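Local coordinates for protein CAIP (Helicobacter cinaedi, PDB 5LBH) that probably oxidises and stores iron as a twelve-subunit Dps-like mini-ferritin, and promotes the differentiation of macrophages into foam cells, at residues 17-22 and 47-52; 24-29 and 39-44; 35-40 and 87-92; 57-60 and 65-68. All blocks are in the same frame, centred on the assembly; numbering follows the deposited sequence.

Interaction 1 of 4, residues 17-22 and 47-52; sequences VFYVKV and QFADVF
Phe-18 and Phe-48 meet as a T-shaped pair, the first ring presenting its edge to the face of the second. The planes are turned 66° against each other and the centroids lie 4.8 Å apart. CD1 of Phe-18 stands over the middle of the Phe-48 ring, 3.7 Å above its plane, and the neighbouring CE1 comes within 3.7 Å of Phe-48 CE1, so the CD1–CE1 side of the first ring is the edge that meets the second. With CG anti to the backbone N (chi1 -168°), the ring of Phe-18 reaches Phe-48, while Val-22, one turn on, sets CG2 over the centre of one of its faces. Helix 4-28 and helix 34-61 are the first two long helices of the ferritin-like four-helix bundle, and this pair fills the interior between them near the middle of the chain; Tyr-100 of helix 89-116 packs on both phenylalanines, and Phe-103 adds another ring beside Phe-48. The next residue on each helix makes a second, looser contact. Tyr-19 comes obliquely past Ala-49, with its CE2 3.9 Å from Ala-49 CB. That tyrosine belongs to a subunit interface as well: its ring lies almost parallel to Tyr-19 of a neighbouring subunit, whose Ala-49 it also touches, and Ala-49 here receives Tyr-19 of that same neighbour in return.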
# COMPACT_ATOMS: atom_id res chain seq x y z
N VAL A 17 -18.28 -12.06 -28.94
CA VAL A 17 -19.06 -11.10 -29.71
C VAL A 17 -19.56 -9.97 -28.82
O VAL A 17 -19.50 -8.80 -29.20
CB VAL A 17 -20.22 -11.82 -30.44
CG1 VAL A 17 -21.18 -10.81 -31.08
CG2 VAL A 17 -19.64 -12.79 -31.49
N PHE A 18 -20.04 -10.30 -27.62
CA PHE A 18 -20.50 -9.27 -26.69
C PHE A 18 -19.35 -8.35 -26.29
O PHE A 18 -19.53 -7.13 -26.15
CB PHE A 18 -21.11 -9.93 -25.45
CG PHE A 18 -21.85 -8.99 -24.57
CD1 PHE A 18 -21.44 -8.76 -23.26
CD2 PHE A 18 -22.98 -8.33 -25.03
CE1 PHE A 18 -22.14 -7.88 -22.44
CE2 PHE A 18 -23.69 -7.45 -24.22
CZ PHE A 18 -23.27 -7.22 -22.92
N TYR A 19 -18.15 -8.93 -26.13
CA TYR A 19 -16.97 -8.14 -25.80
C TYR A 19 -16.78 -7.00 -26.79
O TYR A 19 -16.55 -5.85 -26.39
CB TYR A 19 -15.76 -9.08 -25.77
CG TYR A 19 -14.43 -8.42 -25.55
CD1 TYR A 19 -13.54 -8.27 -26.60
CD2 TYR A 19 -14.04 -8.00 -24.28
CE1 TYR A 19 -12.32 -7.70 -26.41
CE2 TYR A 19 -12.80 -7.41 -24.07
CZ TYR A 19 -11.95 -7.26 -25.15
OH TYR A 19 -10.71 -6.69 -24.99
N VAL A 20 -16.90 -7.28 -28.09
CA VAL A 20 -16.70 -6.24 -29.09
C VAL A 20 -17.91 -5.31 -29.15
O VAL A 20 -17.75 -4.10 -29.28
CB VAL A 20 -16.38 -6.87 -30.47
CG1 VAL A 20 -16.43 -5.82 -31.55
CG2 VAL A 20 -14.99 -7.49 -30.45
N LYS A 21 -19.12 -5.86 -29.06
CA LYS A 21 -20.30 -4.99 -29.05
C LYS A 21 -20.23 -3.95 -27.93
O LYS A 21 -20.61 -2.78 -28.13
CB LYS A 21 -21.57 -5.81 -28.88
CG LYS A 21 -22.80 -4.95 -28.91
CD LYS A 21 -24.06 -5.71 -28.59
CE LYS A 21 -24.52 -6.62 -29.68
NZ LYS A 21 -25.85 -7.25 -29.31
N VAL A 22 -19.75 -4.34 -26.75
CA VAL A 22 -19.69 -3.40 -25.64
C VAL A 22 -18.61 -2.34 -25.86
O VAL A 22 -18.78 -1.19 -25.44
CB VAL A 22 -19.53 -4.18 -24.32
CG1 VAL A 22 -19.32 -3.24 -23.12
CG2 VAL A 22 -20.73 -5.07 -24.09
N GLN A 47 -15.10 -7.65 -17.67
CA GLN A 47 -15.61 -8.83 -16.99
C GLN A 47 -15.90 -9.97 -17.97
O GLN A 47 -15.63 -11.13 -17.65
CB GLN A 47 -16.89 -8.49 -16.21
CG GLN A 47 -16.67 -7.63 -14.97
CD GLN A 47 -16.07 -8.43 -13.81
OE1 GLN A 47 -14.93 -8.19 -13.39
NE2 GLN A 47 -16.84 -9.39 -13.28
N PHE A 48 -16.36 -9.64 -19.18
CA PHE A 48 -16.59 -10.66 -20.19
C PHE A 48 -15.31 -11.11 -20.87
O PHE A 48 -15.28 -12.22 -21.40
CB PHE A 48 -17.62 -10.17 -21.22
CG PHE A 48 -19.04 -10.43 -20.78
CD1 PHE A 48 -19.70 -9.53 -19.94
CD2 PHE A 48 -19.69 -11.59 -21.15
CE1 PHE A 48 -20.99 -9.78 -19.50
CE2 PHE A 48 -20.99 -11.85 -20.73
CZ PHE A 48 -21.64 -10.95 -19.90
N ALA A 49 -14.24 -10.30 -20.85
CA ALA A 49 -12.94 -10.85 -21.17
C ALA A 49 -12.57 -11.97 -20.21
O ALA A 49 -11.92 -12.94 -20.61
CB ALA A 49 -11.87 -9.76 -21.16
N ASP A 50 -13.03 -11.87 -18.95
CA ASP A 50 -12.68 -12.88 -17.97
C ASP A 50 -13.47 -14.16 -18.13
O ASP A 50 -12.88 -15.24 -18.12
CB ASP A 50 -12.90 -12.33 -16.56
CG ASP A 50 -11.76 -11.44 -16.10
OD1 ASP A 50 -10.65 -11.52 -16.68
OD2 ASP A 50 -11.98 -10.66 -15.15
N VAL A 51 -14.78 -14.06 -18.40
CA VAL A 51 -15.56 -15.27 -18.72
C VAL A 51 -15.01 -15.93 -19.98
O VAL A 51 -14.90 -17.15 -20.05
CB VAL A 51 -17.07 -14.98 -18.85
CG1 VAL A 51 -17.57 -14.17 -17.72
CG2 VAL A 51 -17.44 -14.37 -20.15
N PHE A 52 -14.63 -15.13 -20.98
CA PHE A 52 -14.09 -15.69 -22.21
C PHE A 52 -12.91 -16.62 -21.91
O PHE A 52 -12.83 -17.74 -22.43
CB PHE A 52 -13.67 -14.56 -23.15
CG PHE A 52 -13.06 -15.03 -24.44
CD1 PHE A 52 -13.86 -15.60 -25.44
CD2 PHE A 52 -11.70 -14.87 -24.68
CE1 PHE A 52 -13.31 -16.00 -26.65
CE2 PHE A 52 -11.14 -15.28 -25.89
CZ PHE A 52 -11.94 -15.85 -26.87

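Interaction 2 of 4, residues 24-29 and 39-44; sequences NFHWNV and KATQEI. With FE (Fe (III) ion), chain V.
A chi1 of 175° sets CG of His-26 opposite the backbone N and carries the imidazole across to helix 34-61, and Thr-41 answers with its hydroxyl between backbone N and carbonyl carbon (chi1 55°). The two side chains cross at a slant, and Thr-41 OG1 arrives at the ring edge, in plane, 3.0 Å from His-26 ND1. The polar partners of this hydroxyl lie on its own helix: the carbonyl oxygens of His-38 and Thr-37 are both in hydrogen-bonding range and have to share its single proton. Gln-42 runs alongside the histidine in the same direction, its CB 3.7 Å from His-26 CE1, and the threonine methyl CG2 packs at 4.0 Å against CB of Phe-25, whose ring turns away. The imidazole offers its other nitrogen to iron: the metal is 2.4 Å from His-26 NE2 and 2.6 Å from a water. Asp-53 and Glu-57 of a neighbouring subunit complete the site, the inter-subunit iron centre characteristic of Dps proteins, probably the ferroxidase site. Stacking of His-38 on the His-26 ring, and the edge-to-face approach of Tyr-45, further fix its rotation. The short helical segments run nearly antiparallel, at 159°, with axes 8.4 Å apart. Beyond them the Phe-25 ring leans on Ile-92 and Ala-95 of helix 89-116 and meets Phe-87 edge-to-face, while backbone hydrogen bonding joins Asn-28, near the end of its helix, to strand 87-88.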
# COMPACT_ATOMS: atom_id res chain seq x y z
N ASN A 24 -18.13 -1.00 -28.68
CA ASN A 24 -18.89 -0.08 -29.51
C ASN A 24 -19.80 0.82 -28.67
O ASN A 24 -19.81 2.04 -28.86
CB ASN A 24 -19.65 -0.92 -30.54
CG ASN A 24 -20.53 -0.10 -31.45
OD1 ASN A 24 -20.43 1.11 -31.51
ND2 ASN A 24 -21.37 -0.80 -32.21
N PHE A 25 -20.53 0.25 -27.71
CA PHE A 25 -21.29 1.10 -26.77
C PHE A 25 -20.36 2.05 -26.02
O PHE A 25 -20.69 3.23 -25.81
CB PHE A 25 -22.05 0.23 -25.76
CG PHE A 25 -23.08 -0.66 -26.37
CD1 PHE A 25 -23.67 -0.33 -27.58
CD2 PHE A 25 -23.48 -1.82 -25.73
CE1 PHE A 25 -24.63 -1.15 -28.15
CE2 PHE A 25 -24.44 -2.64 -26.28
CZ PHE A 25 -25.02 -2.31 -27.50
N HIS A 26 -19.20 1.55 -25.62
CA HIS A 26 -18.23 2.33 -24.86
C HIS A 26 -17.73 3.53 -25.65
O HIS A 26 -17.54 4.62 -25.09
CB HIS A 26 -17.09 1.40 -24.45
CG HIS A 26 -15.95 2.07 -23.77
ND1 HIS A 26 -16.04 2.60 -22.50
CD2 HIS A 26 -14.67 2.25 -24.17
CE1 HIS A 26 -14.86 3.09 -22.15
NE2 HIS A 26 -14.02 2.90 -23.15
N TRP A 27 -17.51 3.36 -26.96
CA TRP A 27 -16.94 4.42 -27.80
C TRP A 27 -17.99 5.43 -28.28
O TRP A 27 -17.66 6.60 -28.49
CB TRP A 27 -16.27 3.80 -29.02
CG TRP A 27 -15.12 2.90 -28.75
CD1 TRP A 27 -14.19 3.03 -27.76
CD2 TRP A 27 -14.75 1.74 -29.51
NE1 TRP A 27 -13.27 2.01 -27.84
CE2 TRP A 27 -13.59 1.21 -28.91
CE3 TRP A 27 -15.29 1.10 -30.63
CZ2 TRP A 27 -12.96 0.06 -29.38
CZ3 TRP A 27 -14.68 -0.04 -31.10
CH2 TRP A 27 -13.52 -0.56 -30.48
N ASN A 28 -19.23 4.99 -28.52
CA ASN A 28 -20.18 5.76 -29.32
C ASN A 28 -21.40 6.22 -28.53
O ASN A 28 -22.43 6.57 -29.13
CB ASN A 28 -20.63 4.94 -30.53
CG ASN A 28 -19.49 4.66 -31.50
OD1 ASN A 28 -18.67 5.53 -31.78
ND2 ASN A 28 -19.44 3.44 -32.03
N VAL A 29 -21.33 6.18 -27.19
CA VAL A 29 -22.37 6.78 -26.37
C VAL A 29 -22.34 8.30 -26.51
O VAL A 29 -21.27 8.93 -26.57
CB VAL A 29 -22.25 6.32 -24.90
CG1 VAL A 29 -20.89 6.70 -24.30
CG2 VAL A 29 -23.36 6.91 -24.06
N LYS A 39 -17.71 4.55 -18.60
CA LYS A 39 -16.99 3.76 -17.61
C LYS A 39 -17.69 2.43 -17.30
O LYS A 39 -17.02 1.39 -17.16
CB LYS A 39 -16.81 4.59 -16.35
CG LYS A 39 -15.92 3.95 -15.31
CD LYS A 39 -16.72 3.51 -14.10
CE LYS A 39 -15.80 3.04 -13.00
NZ LYS A 39 -16.56 2.66 -11.77
N ALA A 40 -19.02 2.41 -17.18
CA ALA A 40 -19.70 1.15 -16.92
C ALA A 40 -19.45 0.15 -18.04
O ALA A 40 -19.13 -1.02 -17.79
CB ALA A 40 -21.19 1.37 -16.71
N THR A 41 -19.56 0.60 -19.30
CA THR A 41 -19.28 -0.30 -20.41
C THR A 41 -17.84 -0.82 -20.35
O THR A 41 -17.56 -1.95 -20.78
CB THR A 41 -19.54 0.39 -21.76
OG1 THR A 41 -18.78 1.59 -21.83
CG2 THR A 41 -21.01 0.71 -21.93
N GLN A 42 -16.91 -0.01 -19.85
CA GLN A 42 -15.54 -0.51 -19.79
C GLN A 42 -15.41 -1.62 -18.75
O GLN A 42 -14.74 -2.64 -18.98
CB GLN A 42 -14.55 0.60 -19.48
CG GLN A 42 -13.14 0.04 -19.46
CD GLN A 42 -12.11 0.96 -18.87
OE1 GLN A 42 -11.78 0.84 -17.69
NE2 GLN A 42 -11.63 1.93 -19.66
N GLU A 43 -16.06 -1.45 -17.60
CA GLU A 43 -16.10 -2.51 -16.60
C GLU A 43 -16.75 -3.78 -17.13
O GLU A 43 -16.32 -4.89 -16.80
CB GLU A 43 -16.82 -2.00 -15.36
CG GLU A 43 -16.08 -0.89 -14.66
CD GLU A 43 -16.83 -0.39 -13.45
OE1 GLU A 43 -16.17 0.06 -12.49
OE2 GLU A 43 -18.09 -0.45 -13.47
N ILE A 44 -17.80 -3.64 -17.94
CA ILE A 44 -18.51 -4.80 -18.46
C ILE A 44 -17.65 -5.58 -19.46
O ILE A 44 -17.59 -6.81 -19.41
CB ILE A 44 -19.85 -4.38 -19.08
CG1 ILE A 44 -20.80 -3.84 -18.01
CG2 ILE A 44 -20.44 -5.51 -19.92
CD1 ILE A 44 -22.15 -3.37 -18.57
FE FE V . -11.70 3.43 -23.56
O HOH W 1 -10.87 5.25 -21.93

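Interaction 3 of 4, residues 35-40 and 87-92; sequences HPTHKA and FCSKEI
Thr-37 meets both Ser-89 and Ile-92 through the two branches of one side chain. Its OG1 faces Ser-89 OG, hydroxyl to hydroxyl; the modelled separation of 2.3 Å is too short to be trusted in detail at this resolution, so a hydrogen bond between the two remains doubtful. The methyl CG2 takes the apolar part, reaching Ile-92 CD1 at 4.0 Å as the two side chains pass at an angle. A chi1 of -71° sorts the branches, turning CG2 anti to the backbone N and placing OG1 beside that nitrogen, where the carbonyl oxygen of Asp-33 offers a second, weak hydrogen bond that competes for the same proton. A second shell sets these groups in place. Val-29 packs on Thr-37, Ser-89 and Ile-92 alike and so lies against the polar and the apolar partners together. On the other segment Cys-88 occupies the N-cap position of helix 89-116, and its carbonyl oxygen accepts the backbone N-H of Ile-92 (Cys-88 O to Ile-92 N 3.3 Å); Ser-89 and Ile-92 both belong to the first turn. The contact thus ties the beginning of helix 34-61 to the beginning of helix 89-116, at one end of the ferritin-like bundle. Farther out, His-38 points away from this contact and is hydrogen-bonded through ND1 to the carbonyl oxygen of His-26. Strand 87-88 pairs in parallel with strand 29-30, Phe-87 bonding through its backbone to Lys-30, and the Phe-87 side chain touches Asn-24 of helix 4-28.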
# COMPACT_ATOMS: atom_id res chain seq x y z
N HIS A 35 -20.31 10.13 -19.36
CA HIS A 35 -19.14 9.59 -18.68
C HIS A 35 -19.41 8.37 -17.80
O HIS A 35 -18.61 7.41 -17.84
CB HIS A 35 -18.45 10.65 -17.84
CG HIS A 35 -17.10 10.21 -17.36
ND1 HIS A 35 -16.79 10.04 -16.02
CD2 HIS A 35 -16.01 9.80 -18.06
CE1 HIS A 35 -15.55 9.59 -15.91
NE2 HIS A 35 -15.06 9.44 -17.13
N PRO A 36 -20.46 8.34 -16.97
CA PRO A 36 -20.77 7.08 -16.28
C PRO A 36 -20.96 5.92 -17.25
O PRO A 36 -20.47 4.81 -17.01
CB PRO A 36 -22.05 7.41 -15.50
CG PRO A 36 -22.52 8.68 -16.00
CD PRO A 36 -21.38 9.42 -16.58
N THR A 37 -21.62 6.17 -18.38
CA THR A 37 -21.86 5.08 -19.32
C THR A 37 -20.56 4.62 -19.97
O THR A 37 -20.34 3.42 -20.14
CB THR A 37 -22.88 5.54 -20.35
OG1 THR A 37 -24.16 5.63 -19.71
CG2 THR A 37 -22.97 4.51 -21.48
N HIS A 38 -19.68 5.56 -20.31
CA HIS A 38 -18.38 5.19 -20.86
C HIS A 38 -17.63 4.27 -19.91
O HIS A 38 -17.04 3.27 -20.33
CB HIS A 38 -17.61 6.48 -21.16
CG HIS A 38 -16.30 6.29 -21.86
ND1 HIS A 38 -16.19 5.89 -23.17
CD2 HIS A 38 -15.03 6.56 -21.45
CE1 HIS A 38 -14.92 5.87 -23.53
NE2 HIS A 38 -14.19 6.27 -22.50
N LYS A 39 -17.71 4.55 -18.60
CA LYS A 39 -16.99 3.76 -17.61
C LYS A 39 -17.69 2.43 -17.30
O LYS A 39 -17.02 1.39 -17.16
CB LYS A 39 -16.81 4.59 -16.35
CG LYS A 39 -15.92 3.95 -15.31
CD LYS A 39 -16.72 3.51 -14.10
CE LYS A 39 -15.80 3.04 -13.00
NZ LYS A 39 -16.56 2.66 -11.77
N ALA A 40 -19.02 2.41 -17.18
CA ALA A 40 -19.70 1.15 -16.92
C ALA A 40 -19.45 0.15 -18.04
O ALA A 40 -19.13 -1.02 -17.79
CB ALA A 40 -21.19 1.37 -16.71
N PHE A 87 -25.11 5.94 -29.88
CA PHE A 87 -26.13 5.47 -28.95
C PHE A 87 -26.37 6.50 -27.86
O PHE A 87 -25.44 7.16 -27.39
CB PHE A 87 -25.74 4.13 -28.30
CG PHE A 87 -25.28 3.10 -29.29
CD1 PHE A 87 -23.94 2.99 -29.63
CD2 PHE A 87 -26.20 2.24 -29.89
CE1 PHE A 87 -23.52 2.05 -30.55
CE2 PHE A 87 -25.80 1.30 -30.80
CZ PHE A 87 -24.45 1.20 -31.13
N CYS A 88 -27.63 6.66 -27.48
CA CYS A 88 -27.92 7.30 -26.21
C CYS A 88 -27.86 6.25 -25.10
O CYS A 88 -27.88 5.04 -25.33
CB CYS A 88 -29.27 8.02 -26.28
SG CYS A 88 -30.71 6.99 -26.27
N SER A 89 -27.75 6.74 -23.87
CA SER A 89 -27.49 5.87 -22.73
C SER A 89 -28.68 4.97 -22.42
O SER A 89 -28.48 3.86 -21.90
CB SER A 89 -27.15 6.72 -21.52
OG SER A 89 -25.83 6.43 -21.10
N LYS A 90 -29.91 5.40 -22.72
CA LYS A 90 -31.04 4.52 -22.46
C LYS A 90 -31.09 3.37 -23.46
O LYS A 90 -31.49 2.26 -23.10
CB LYS A 90 -32.35 5.32 -22.49
CG LYS A 90 -33.51 4.61 -21.81
CD LYS A 90 -34.78 4.66 -22.65
CE LYS A 90 -34.48 4.25 -24.10
NZ LYS A 90 -35.69 4.06 -24.97
N GLU A 91 -30.67 3.59 -24.70
CA GLU A 91 -30.63 2.49 -25.64
C GLU A 91 -29.61 1.43 -25.23
O GLU A 91 -29.88 0.23 -25.28
CB GLU A 91 -30.35 3.04 -27.04
CG GLU A 91 -29.82 2.01 -27.99
CD GLU A 91 -29.66 2.52 -29.42
OE1 GLU A 91 -29.56 3.76 -29.64
OE2 GLU A 91 -29.64 1.64 -30.33
N ILE A 92 -28.42 1.86 -24.78
CA ILE A 92 -27.39 0.93 -24.32
C ILE A 92 -27.87 0.12 -23.12
O ILE A 92 -27.62 -1.09 -23.03
CB ILE A 92 -26.09 1.68 -24.00
CG1 ILE A 92 -25.43 2.20 -25.27
CG2 ILE A 92 -25.15 0.82 -23.14
CD1 ILE A 92 -24.21 3.05 -25.01

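Interaction 4 of 4, residues 57-60 and 65-68; sequences ERVL and MPYV. With FE (Fe (III) ion), chain M.
Val-59 lays its CG1 methyl against the Met-65 to Pro-66 peptide link, 3.6 Å from Pro-66 N and equally close to the carbonyl carbon of Met-65. Here helix 34-61 of the ferritin-like four-helix bundle nears its end, and the chain turns back as the loop that leads to the short helix 70-76, bringing Pro-66 over the last helical turn. The valine reaches the loop because CG1 is anti to the backbone N (chi1 166°); the same methyl stays 4.0 Å from Pro-66 CD. Leu-60 comes to that ring carbon too, crossing the proline at a slant with CD1 3.8 Å from Pro-66 CD, so that two residues in succession cover one corner of the pyrrolidine ring. The side chains that meet are all apolar, and Val-5 and Leu-8 of helix 4-28 also touch Val-59. Trp-27 of a neighbouring subunit packs on Leu-60, and Trp-138 of another subunit does likewise. Glu-57 points away from the loop and serves the metal site instead. It shares the iron with Asp-53 of its own chain and with His-26 of the subunit that supplies Trp-27. Its carboxylate is divided between two partners: OE2 forms a salt bridge with Lys-135 of the subunit that supplies Trp-138, while OE1 binds the iron at 2.2 Å.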
# COMPACT_ATOMS: atom_id res chain seq x y z
N GLU A 57 -10.82 -22.12 -20.64
CA GLU A 57 -9.94 -22.95 -19.83
C GLU A 57 -10.69 -24.07 -19.13
O GLU A 57 -10.14 -25.16 -18.94
CB GLU A 57 -9.21 -22.09 -18.81
CG GLU A 57 -7.95 -21.50 -19.41
CD GLU A 57 -7.29 -20.45 -18.55
OE1 GLU A 57 -6.44 -19.73 -19.10
OE2 GLU A 57 -7.59 -20.36 -17.33
N ARG A 58 -11.96 -23.87 -18.80
CA ARG A 58 -12.69 -24.97 -18.19
C ARG A 58 -12.92 -26.09 -19.20
O ARG A 58 -12.76 -27.27 -18.87
CB ARG A 58 -14.01 -24.47 -17.60
CG ARG A 58 -14.83 -25.58 -17.01
CD ARG A 58 -14.14 -26.15 -15.77
NE ARG A 58 -14.92 -27.22 -15.15
CZ ARG A 58 -14.38 -28.21 -14.44
NH1 ARG A 58 -13.06 -28.27 -14.26
NH2 ARG A 58 -15.16 -29.15 -13.91
N VAL A 59 -13.22 -25.74 -20.46
CA VAL A 59 -13.34 -26.74 -21.52
C VAL A 59 -12.06 -27.55 -21.60
O VAL A 59 -12.08 -28.78 -21.73
CB VAL A 59 -13.66 -26.04 -22.86
CG1 VAL A 59 -13.47 -26.97 -24.04
CG2 VAL A 59 -15.06 -25.47 -22.84
N LEU A 60 -10.93 -26.88 -21.46
CA LEU A 60 -9.66 -27.56 -21.65
C LEU A 60 -9.40 -28.56 -20.52
O LEU A 60 -9.05 -29.72 -20.77
CB LEU A 60 -8.58 -26.48 -21.72
CG LEU A 60 -7.39 -26.41 -22.69
CD1 LEU A 60 -7.68 -26.80 -24.09
CD2 LEU A 60 -6.92 -25.01 -22.69
N MET A 65 -11.42 -29.11 -26.65
CA MET A 65 -10.85 -27.91 -27.23
C MET A 65 -11.94 -26.86 -27.33
O MET A 65 -13.04 -27.16 -27.81
CB MET A 65 -10.26 -28.16 -28.62
CG MET A 65 -9.04 -29.09 -28.71
SD MET A 65 -9.28 -30.25 -30.08
CE MET A 65 -9.59 -29.15 -31.46
N PRO A 66 -11.69 -25.64 -26.88
CA PRO A 66 -12.65 -24.55 -27.10
C PRO A 66 -12.44 -23.98 -28.50
O PRO A 66 -11.56 -24.41 -29.25
CB PRO A 66 -12.29 -23.53 -26.01
CG PRO A 66 -10.83 -23.79 -25.71
CD PRO A 66 -10.50 -25.21 -26.12
N TYR A 67 -13.25 -22.99 -28.84
CA TYR A 67 -13.03 -22.29 -30.09
C TYR A 67 -11.71 -21.55 -30.02
O TYR A 67 -11.29 -21.07 -28.96
CB TYR A 67 -14.16 -21.32 -30.39
CG TYR A 67 -15.47 -22.00 -30.66
CD1 TYR A 67 -15.60 -22.91 -31.71
CD2 TYR A 67 -16.59 -21.71 -29.89
CE1 TYR A 67 -16.82 -23.53 -31.97
CE2 TYR A 67 -17.81 -22.32 -30.14
CZ TYR A 67 -17.92 -23.22 -31.17
OH TYR A 67 -19.15 -23.82 -31.40
N VAL A 68 -11.03 -21.48 -31.16
CA VAL A 68 -9.71 -20.88 -31.21
C VAL A 68 -9.53 -19.85 -32.31
O VAL A 68 -8.48 -19.21 -32.39
CB VAL A 68 -8.68 -22.03 -31.31
CG1 VAL A 68 -7.75 -21.96 -32.50
CG2 VAL A 68 -7.94 -22.18 -29.97
FE FE M . -5.69 -17.76 -18.50

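Helix 34-61 takes part in all four contacts, and the chemistry changes along it. Interactions 1 and 2 both join it to helix 4-28 and touch through Val-22 and Ile-44; the first is a buried aromatic contact, whereas the second, also buried, is polar and leads to iron. Interaction 3, centred 6 Å from interaction 2, is partly buried and mixes hydroxyls with methyls where helix 89-116 starts. Interaction 4 is likewise partly buried, with apolar side chains against a peptide link, and lies at the far end, its centre 27 Å from that of interaction 2. Yet these two are complementary across subunits: His-26 of one chain shares iron with Glu-57 of another.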